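Local coordinates for protein member of s1p family of ribosomal proteins (PDB 5YH1) that binds manganese in its DHH domain and probably acts as an exonuclease on nucleic acids, at residues V73-A78 against T204-Y209; K219-I224 against L280-N285; F326-V331 against L365-G370. All coordinates share one frame; numbering follows the deposited sequence.

Contact 1. Residues V73-A78 against T204-Y209; sequences VALETA and TEVARY
The helix turn bearing Ala74, Leu75 and Ala78 runs almost parallel to the one bearing Thr204 and Ala207, with directions 8° apart and segment axes 8.3 Å apart at closest approach, and the CA atoms of Leu75 and Ala207 are 5.1 Å apart. This is close parallel helix packing built on alanines within the alpha/beta fold of the DHH domain, where helix 66-86, the helix that follows strand 58-63 of the parallel sheet, lies against helix 199-210. Ala207 has the most surface buried here. Ala207 CB points at the facing helix and rests 3.6 Å from Ala74 O, with Ala78 CB beside it at 3.9 Å. The arrangement is partly reciprocal, because Ala78 CB in turn sits 3.5 Å from Ala207 O. Methyl groups thus meet backbone carbonyls directly, and the small side chains let the two backbones come so near.

Leu75 closes one flank. Its CG starts off beside the backbone N (chi1 -67°), and from there Leu75 CD2 is the branch that reaches the second helix, 3.9 Å from Val206 CG1; the two side chains cross obliquely, and the same methyl also touches the backbone N of Ala207. Around the pair, Leu221 covers Ala74 and Thr204, while Ile218 packs on Thr204 and Ala207. The carbonyl of Ala78 is held by the side chain of Asn211, which lies just beyond helix 199-210.

Thr204 behaves differently from the alanines. Its CB points away from helix 66-86, and its hydroxyl is hydrogen-bonded to Gly200 O one turn earlier, so this buried polar group is satisfied within its own helix; across the interface Thr204 OG1 offers only packing, against Ala74 CB at 3.7 Å.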
loop_
_atom_site.group_PDB
_atom_site.type_symbol
_atom_site.label_atom_id
_atom_site.label_comp_id
_atom_site.label_asym_id
_atom_site.label_seq_id
_atom_site.Cartn_x
_atom_site.Cartn_y
_atom_site.Cartn_z
ATOM N N VAL A 73 -6.089 21.873 -8.922
ATOM C CA VAL A 73 -7.462 22.240 -8.568
ATOM C C VAL A 73 -7.936 23.439 -9.393
ATOM O O VAL A 73 -9.100 23.501 -9.779
ATOM C CB VAL A 73 -7.627 22.485 -7.043
ATOM C CG1 VAL A 73 -9.023 23.000 -6.720
ATOM C CG2 VAL A 73 -7.363 21.199 -6.290
ATOM N N ALA A 74 -7.036 24.373 -9.679
ATOM C CA ALA A 74 -7.355 25.473 -10.606
ATOM C C ALA A 74 -7.890 24.927 -11.934
ATOM O O ALA A 74 -8.955 25.332 -12.404
ATOM C CB ALA A 74 -6.129 26.344 -10.850
ATOM N N LEU A 75 -7.158 23.984 -12.522
ATOM C CA LEU A 75 -7.549 23.411 -13.814
ATOM C C LEU A 75 -8.851 22.617 -13.722
ATOM O O LEU A 75 -9.727 22.749 -14.580
ATOM C CB LEU A 75 -6.414 22.556 -14.381
ATOM C CG LEU A 75 -5.199 23.412 -14.746
ATOM C CD1 LEU A 75 -3.936 22.576 -14.854
ATOM C CD2 LEU A 75 -5.448 24.192 -16.030
ATOM N N GLU A 76 -8.990 21.818 -12.667
ATOM C CA GLU A 76 -10.217 21.048 -12.434
ATOM C C GLU A 76 -11.446 21.957 -12.327
ATOM O O GLU A 76 -12.527 21.642 -12.855
ATOM C CB GLU A 76 -10.067 20.166 -11.169
ATOM C CG GLU A 76 -11.346 19.475 -10.715
ATOM C CD GLU A 76 -11.148 18.451 -9.593
ATOM O OE1 GLU A 76 -12.159 18.047 -8.994
ATOM O OE2 GLU A 76 -10.016 18.021 -9.305
ATOM N N THR A 77 -11.279 23.087 -11.643
ATOM C CA THR A 77 -12.373 24.024 -11.413
ATOM C C THR A 77 -12.896 24.624 -12.728
ATOM O O THR A 77 -14.088 24.863 -12.868
ATOM C CB THR A 77 -11.928 25.131 -10.436
ATOM O OG1 THR A 77 -11.501 24.527 -9.214
ATOM C CG2 THR A 77 -13.057 26.109 -10.138
ATOM N N ALA A 78 -12.005 24.844 -13.690
ATOM C CA ALA A 78 -12.383 25.320 -15.028
ATOM C C ALA A 78 -12.966 24.204 -15.913
ATOM O O ALA A 78 -13.897 24.424 -16.681
ATOM C CB ALA A 78 -11.166 25.926 -15.712
ATOM N N THR A 204 -3.398 28.531 -13.245
ATOM C CA THR A 204 -4.543 29.429 -13.081
ATOM C C THR A 204 -4.777 30.226 -14.365
ATOM O O THR A 204 -5.915 30.349 -14.811
ATOM C CB THR A 204 -4.363 30.372 -11.874
ATOM O OG1 THR A 204 -4.329 29.602 -10.666
ATOM C CG2 THR A 204 -5.500 31.369 -11.790
ATOM N N GLU A 205 -3.709 30.720 -14.993
ATOM C CA GLU A 205 -3.871 31.458 -16.259
ATOM C C GLU A 205 -4.393 30.520 -17.355
ATOM O O GLU A 205 -5.358 30.857 -18.051
ATOM C CB GLU A 205 -2.581 32.148 -16.695
ATOM C CG GLU A 205 -2.021 33.158 -15.693
ATOM C CD GLU A 205 -2.851 34.438 -15.521
ATOM O OE1 GLU A 205 -3.882 34.625 -16.200
ATOM O OE2 GLU A 205 -2.466 35.284 -14.688
ATOM N N VAL A 206 -3.818 29.322 -17.477
ATOM C CA VAL A 206 -4.353 28.348 -18.439
ATOM C C VAL A 206 -5.829 28.105 -18.168
ATOM O O VAL A 206 -6.647 28.092 -19.105
ATOM C CB VAL A 206 -3.594 27.007 -18.453
ATOM C CG1 VAL A 206 -4.313 25.999 -19.343
ATOM C CG2 VAL A 206 -2.170 27.197 -18.948
ATOM N N ALA A 207 -6.180 27.934 -16.895
ATOM C CA ALA A 207 -7.575 27.685 -16.525
ATOM C C ALA A 207 -8.515 28.799 -16.992
ATOM O O ALA A 207 -9.644 28.533 -17.396
ATOM C CB ALA A 207 -7.708 27.487 -15.023
ATOM N N ARG A 208 -8.052 30.042 -16.923
ATOM C CA ARG A 208 -8.844 31.186 -17.384
ATOM C C ARG A 208 -9.099 31.114 -18.897
ATOM O O ARG A 208 -10.190 31.455 -19.355
ATOM C CB ARG A 208 -8.161 32.512 -17.013
ATOM C CG ARG A 208 -8.146 32.802 -15.516
ATOM C CD ARG A 208 -7.353 34.058 -15.165
ATOM N NE ARG A 208 -7.836 35.205 -15.938
ATOM C CZ ARG A 208 -7.266 35.689 -17.044
ATOM N NH1 ARG A 208 -6.136 35.191 -17.529
ATOM N NH2 ARG A 208 -7.836 36.702 -17.669
ATOM N N TYR A 209 -8.108 30.663 -19.664
ATOM C CA TYR A 209 -8.306 30.440 -21.095
ATOM C C TYR A 209 -9.229 29.253 -21.381
ATOM O O TYR A 209 -10.004 29.284 -22.336
ATOM C CB TYR A 209 -6.973 30.261 -21.814
ATOM C CG TYR A 209 -6.221 31.558 -21.999
ATOM C CD1 TYR A 209 -5.494 32.111 -20.956
ATOM C CD2 TYR A 209 -6.238 32.240 -23.214
ATOM C CE1 TYR A 209 -4.792 33.290 -21.109
ATOM C CE2 TYR A 209 -5.538 33.425 -23.374
ATOM C CZ TYR A 209 -4.823 33.950 -22.310
ATOM O OH TYR A 209 -4.123 35.129 -22.438
#

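Contact 2. Residues K219-I224 against L280-N285; sequences KHLPAI and LLITGN
His220 and Leu280 are joined by the one hydrogen bond of the contact, with Leu221 packed beside it: His220 NE2 donates to Leu280 O over 2.7 Å, with an angle of 159° at the hydrogen. The donor lies in the carbonyl plane, and the oxygen lies near the plane of the imidazole, at its edge. CG of His220, between the backbone N and the carbonyl carbon (chi1 73°), starts the ring off toward the loop. Leu221 CD2 lies 3.7 Å above one face of the His220 ring, offset toward the rim. Leu221 CD2 also reaches Ile282 CG2 at 3.7 Å, the two side chains crossing at about a right angle. Leu280 CD2 packs on Ile224 CG2 at 3.8 Å, and Ile260 and Thr70 also touch the Leu280 side chain. His220 NE2 lies 3.8 Å from Leu281 CB. An alanine in place of His220 would probably leave Leu280 O without this donor and open a gap beside Leu221 CD2 and Leu281 CB. The oxygen that His220 grips belongs to Leu280, directly after helix 276-279. There Leu281 leaves the helical conformation with positive phi (63°) and two bonds return into the last turn, a Schellman motif that ends the helix.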
loop_
_atom_site.group_PDB
_atom_site.type_symbol
_atom_site.label_atom_id
_atom_site.label_comp_id
_atom_site.label_asym_id
_atom_site.label_seq_id
_atom_site.Cartn_x
_atom_site.Cartn_y
_atom_site.Cartn_z
ATOM N N LYS A 219 -9.039 33.354 -8.997
ATOM C CA LYS A 219 -7.977 34.351 -9.221
ATOM C C LYS A 219 -7.048 34.577 -8.025
ATOM O O LYS A 219 -5.960 35.132 -8.187
ATOM C CB LYS A 219 -8.547 35.686 -9.718
ATOM C CG LYS A 219 -9.512 36.364 -8.769
ATOM C CD LYS A 219 -10.212 37.504 -9.474
ATOM C CE LYS A 219 -11.184 38.210 -8.543
ATOM N NZ LYS A 219 -11.927 39.235 -9.314
ATOM N N HIS A 220 -7.464 34.135 -6.841
ATOM C CA HIS A 220 -6.603 34.144 -5.642
ATOM C C HIS A 220 -5.678 32.921 -5.478
ATOM O O HIS A 220 -4.789 32.917 -4.611
ATOM C CB HIS A 220 -7.469 34.281 -4.389
ATOM C CG HIS A 220 -8.240 33.043 -4.055
ATOM N ND1 HIS A 220 -9.337 32.628 -4.780
ATOM C CD2 HIS A 220 -8.056 32.116 -3.089
ATOM C CE1 HIS A 220 -9.803 31.507 -4.264
ATOM N NE2 HIS A 220 -9.045 31.176 -3.235
ATOM N N LEU A 221 -5.880 31.882 -6.291
ATOM C CA LEU A 221 -5.086 30.644 -6.168
ATOM C C LEU A 221 -3.598 30.848 -6.382
ATOM O O LEU A 221 -2.785 30.267 -5.662
ATOM C CB LEU A 221 -5.617 29.553 -7.104
ATOM C CG LEU A 221 -7.033 29.044 -6.796
ATOM C CD1 LEU A 221 -7.360 27.828 -7.646
ATOM C CD2 LEU A 221 -7.208 28.699 -5.326
ATOM N N PRO A 222 -3.217 31.691 -7.361
ATOM C CA PRO A 222 -1.790 31.959 -7.561
ATOM C C PRO A 222 -1.045 32.482 -6.321
ATOM O O PRO A 222 0.132 32.172 -6.133
ATOM C CB PRO A 222 -1.788 33.001 -8.682
ATOM C CG PRO A 222 -3.031 32.718 -9.452
ATOM C CD PRO A 222 -4.041 32.266 -8.438
ATOM N N ALA A 223 -1.722 33.259 -5.484
ATOM C CA ALA A 223 -1.135 33.723 -4.231
ATOM C C ALA A 223 -0.845 32.572 -3.279
ATOM O O ALA A 223 0.191 32.564 -2.614
ATOM C CB ALA A 223 -2.053 34.740 -3.557
ATOM N N ILE A 224 -1.761 31.610 -3.204
ATOM C CA ILE A 224 -1.557 30.408 -2.376
ATOM C C ILE A 224 -0.380 29.585 -2.921
ATOM O O ILE A 224 0.534 29.225 -2.181
ATOM C CB ILE A 224 -2.849 29.559 -2.285
ATOM C CG1 ILE A 224 -3.933 30.327 -1.532
ATOM C CG2 ILE A 224 -2.592 28.258 -1.543
ATOM C CD1 ILE A 224 -5.313 29.720 -1.599
ATOM N N LEU A 280 -8.621 25.711 -0.011
ATOM C CA LEU A 280 -8.197 26.688 -1.018
ATOM C C LEU A 280 -9.175 27.855 -1.215
ATOM O O LEU A 280 -8.893 28.767 -2.006
ATOM C CB LEU A 280 -7.996 25.995 -2.367
ATOM C CG LEU A 280 -6.769 25.109 -2.489
ATOM C CD1 LEU A 280 -6.822 24.394 -3.824
ATOM C CD2 LEU A 280 -5.474 25.899 -2.335
ATOM N N LEU A 281 -10.317 27.798 -0.523
ATOM C CA LEU A 281 -11.345 28.834 -0.534
ATOM C C LEU A 281 -11.956 29.013 -1.920
ATOM O O LEU A 281 -12.034 30.125 -2.412
ATOM C CB LEU A 281 -10.798 30.173 -0.003
ATOM C CG LEU A 281 -11.851 31.209 0.448
ATOM C CD1 LEU A 281 -12.348 30.891 1.840
ATOM C CD2 LEU A 281 -11.300 32.627 0.431
ATOM N N ILE A 282 -12.373 27.926 -2.564
ATOM C CA ILE A 282 -13.027 28.061 -3.869
ATOM C C ILE A 282 -14.483 27.651 -3.865
ATOM O O ILE A 282 -15.122 27.643 -4.910
ATOM C CB ILE A 282 -12.278 27.330 -5.001
ATOM C CG1 ILE A 282 -12.301 25.817 -4.802
ATOM C CG2 ILE A 282 -10.844 27.834 -5.097
ATOM C CD1 ILE A 282 -11.925 25.057 -6.056
ATOM N N THR A 283 -15.000 27.295 -2.702
ATOM C CA THR A 283 -16.424 27.087 -2.526
ATOM C C THR A 283 -16.965 28.307 -1.786
ATOM O O THR A 283 -16.212 29.106 -1.216
ATOM C CB THR A 283 -16.724 25.816 -1.692
ATOM O OG1 THR A 283 -16.391 26.039 -0.320
ATOM C CG2 THR A 283 -15.935 24.624 -2.193
ATOM N N GLY A 284 -18.274 28.448 -1.763
ATOM C CA GLY A 284 -18.874 29.503 -0.967
ATOM C C GLY A 284 -18.976 29.180 0.512
ATOM O O GLY A 284 -19.534 29.965 1.269
ATOM N N ASN A 285 -18.442 28.040 0.947
ATOM C CA ASN A 285 -18.591 27.622 2.339
ATOM C C ASN A 285 -17.470 28.155 3.234
ATOM O O ASN A 285 -16.565 27.416 3.634
ATOM C CB ASN A 285 -18.688 26.101 2.420
ATOM C CG ASN A 285 -19.243 25.627 3.748
ATOM O OD1 ASN A 285 -19.168 26.329 4.765
ATOM N ND2 ASN A 285 -19.801 24.427 3.749
#

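Contact 3. Residues F326-V331 against L365-G370; sequences FNTIDV and LTLAYG
Tyr369, its CG between the backbone N and the carbonyl carbon (chi1 61°), leans toward the other strand and turns one ring face to Asp330, whose CA stands 4.0 Å from the Tyr369 ring centroid and 15° off the normal, a CH-pi contact. Ile329 O also lies over a face, whereas Thr328 CB is at the edge and a water lies in the ring plane. This water donates to Asp330 OD2 and is hydrogen-bonded to Tyr369 OH; a second joins Tyr369 OH to Thr328 OG1. Asp330 OD1 accepts from Leu333 N and Glu332 N. The Phe326 ring has Thr328 CG2 3.6 Å above one face, and Phe326 CZ meets Leu367 CD2 at 3.9 Å. The backbones pair in parallel, within the beta-alpha-beta unit of strand 325-330, helix 343-358 and strand 364-369. Asn327 N donates to Leu365 O (2.7 Å) and Asn327 O accepts from Leu367 N (2.7 Å). On the side facing helix 343-358, Ile329 CG2 packs on Ala368 CB (3.7 Å). Asn327 ND2 donates to Thr366 OG1 over 3.1 Å, nearly in the amide plane. Because Asn327 OD1 also pairs with Ser317 and Thr366 OG1 with His351, these buried polar groups are satisfied while tying both strands to their surroundings.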
loop_
_atom_site.group_PDB
_atom_site.type_symbol
_atom_site.label_atom_id
_atom_site.label_comp_id
_atom_site.label_asym_id
_atom_site.label_seq_id
_atom_site.Cartn_x
_atom_site.Cartn_y
_atom_site.Cartn_z
ATOM N N PHE A 326 27.777 25.971 7.825
ATOM C CA PHE A 326 27.440 24.618 7.363
ATOM C C PHE A 326 26.782 23.833 8.504
ATOM O O PHE A 326 27.410 23.600 9.534
ATOM C CB PHE A 326 28.735 23.930 6.909
ATOM C CG PHE A 326 28.559 22.539 6.349
ATOM C CD1 PHE A 326 27.538 22.237 5.463
ATOM C CD2 PHE A 326 29.476 21.545 6.660
ATOM C CE1 PHE A 326 27.415 20.954 4.928
ATOM C CE2 PHE A 326 29.362 20.266 6.129
ATOM C CZ PHE A 326 28.332 19.973 5.258
ATOM N N ASN A 327 25.520 23.447 8.316
ATOM C CA ASN A 327 24.763 22.706 9.318
ATOM C C ASN A 327 24.563 21.258 8.869
ATOM O O ASN A 327 24.201 21.009 7.722
ATOM C CB ASN A 327 23.378 23.319 9.533
ATOM C CG ASN A 327 23.417 24.818 9.775
ATOM O OD1 ASN A 327 24.247 25.317 10.526
ATOM N ND2 ASN A 327 22.498 25.537 9.154
ATOM N N THR A 328 24.769 20.309 9.780
ATOM C CA THR A 328 24.540 18.896 9.469
ATOM C C THR A 328 23.663 18.258 10.535
ATOM O O THR A 328 23.769 18.583 11.720
ATOM C CB THR A 328 25.853 18.108 9.375
ATOM O OG1 THR A 328 26.548 18.214 10.619
ATOM C CG2 THR A 328 26.727 18.653 8.261
ATOM N N ILE A 329 22.783 17.367 10.091
ATOM C CA ILE A 329 21.883 16.655 10.986
ATOM C C ILE A 329 21.591 15.267 10.430
ATOM O O ILE A 329 21.215 15.106 9.267
ATOM C CB ILE A 329 20.574 17.447 11.234
ATOM C CG1 ILE A 329 19.579 16.648 12.079
ATOM C CG2 ILE A 329 19.915 17.866 9.929
ATOM C CD1 ILE A 329 20.047 16.398 13.493
ATOM N N ASP A 330 21.791 14.272 11.281
ATOM C CA ASP A 330 21.478 12.881 10.964
ATOM C C ASP A 330 20.005 12.646 11.272
ATOM O O ASP A 330 19.633 12.413 12.431
ATOM C CB ASP A 330 22.359 11.960 11.804
ATOM C CG ASP A 330 22.180 10.484 11.458
ATOM O OD1 ASP A 330 21.068 10.088 11.022
ATOM O OD2 ASP A 330 23.162 9.732 11.640
ATOM N N VAL A 331 19.172 12.716 10.239
ATOM C CA VAL A 331 17.737 12.552 10.411
ATOM C C VAL A 331 17.272 11.087 10.471
ATOM O O VAL A 331 16.092 10.845 10.627
ATOM C CB VAL A 331 16.913 13.332 9.362
ATOM C CG1 VAL A 331 17.215 14.821 9.463
ATOM C CG2 VAL A 331 17.169 12.829 7.947
ATOM N N LEU A 365 24.232 26.691 4.612
ATOM C CA LEU A 365 24.063 25.407 3.938
ATOM C C LEU A 365 23.674 24.348 4.948
ATOM O O LEU A 365 24.437 24.049 5.862
ATOM C CB LEU A 365 25.357 24.997 3.237
ATOM C CG LEU A 365 25.247 23.803 2.283
ATOM C CD1 LEU A 365 24.353 24.105 1.091
ATOM C CD2 LEU A 365 26.636 23.431 1.792
ATOM N N THR A 366 22.482 23.788 4.775
ATOM C CA THR A 366 21.957 22.778 5.679
ATOM C C THR A 366 21.927 21.431 4.978
ATOM O O THR A 366 21.314 21.279 3.924
ATOM C CB THR A 366 20.555 23.154 6.184
ATOM O OG1 THR A 366 20.635 24.353 6.972
ATOM C CG2 THR A 366 19.964 22.037 7.052
ATOM N N LEU A 367 22.614 20.462 5.565
ATOM C CA LEU A 367 22.691 19.110 5.015
ATOM C C LEU A 367 22.043 18.134 5.992
ATOM O O LEU A 367 22.561 17.907 7.080
ATOM C CB LEU A 367 24.150 18.742 4.808
ATOM C CG LEU A 367 24.434 17.297 4.401
ATOM C CD1 LEU A 367 24.103 17.097 2.938
ATOM C CD2 LEU A 367 25.896 16.978 4.672
ATOM N N ALA A 368 20.911 17.561 5.601
ATOM C CA ALA A 368 20.211 16.574 6.426
ATOM C C ALA A 368 20.333 15.207 5.784
ATOM O O ALA A 368 19.873 15.022 4.666
ATOM C CB ALA A 368 18.748 16.949 6.563
ATOM N N TYR A 369 20.929 14.245 6.485
ATOM C CA TYR A 369 21.233 12.950 5.869
ATOM C C TYR A 369 20.645 11.744 6.604
ATOM O O TYR A 369 20.472 11.749 7.825
ATOM C CB TYR A 369 22.742 12.777 5.708
ATOM C CG TYR A 369 23.533 12.802 6.992
ATOM C CD1 TYR A 369 23.767 11.631 7.718
ATOM C CD2 TYR A 369 24.065 13.993 7.478
ATOM C CE1 TYR A 369 24.500 11.659 8.896
ATOM C CE2 TYR A 369 24.799 14.030 8.654
ATOM C CZ TYR A 369 25.012 12.865 9.357
ATOM O OH TYR A 369 25.740 12.909 10.517
ATOM N N GLY A 370 20.335 10.718 5.822
ATOM C CA GLY A 370 19.975 9.396 6.341
ATOM C C GLY A 370 21.037 8.376 5.964
ATOM O O GLY A 370 22.162 8.752 5.640
HETATM O O HOH W 1 25.526 15.717 11.879
HETATM O O HOH W 2 25.572 10.600 12.191
#

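Overall arrangement
Contacts 1 and 2 adjoin, with centres about 12 Å apart, and form one continuous piece of packing around helix 66-86: Val73 CG1 meets Ile282 CD1 at 3.6 Å, and Thr204 OG1 meets Pro222 CD at 3.5 Å. Both lie near the metal site formed by Asp67, Asp137, His163 and Asp229. The side chain of Thr204 is about 12 Å from the bound manganese and that of Ile224 about 11 Å, so neither touches the ion. Contact 3 stands apart, in the mixed sheet near the C-terminal end, its centre about 39 Å from that of contact 1 and about 36 Å from that of contact 2, away from the metal site.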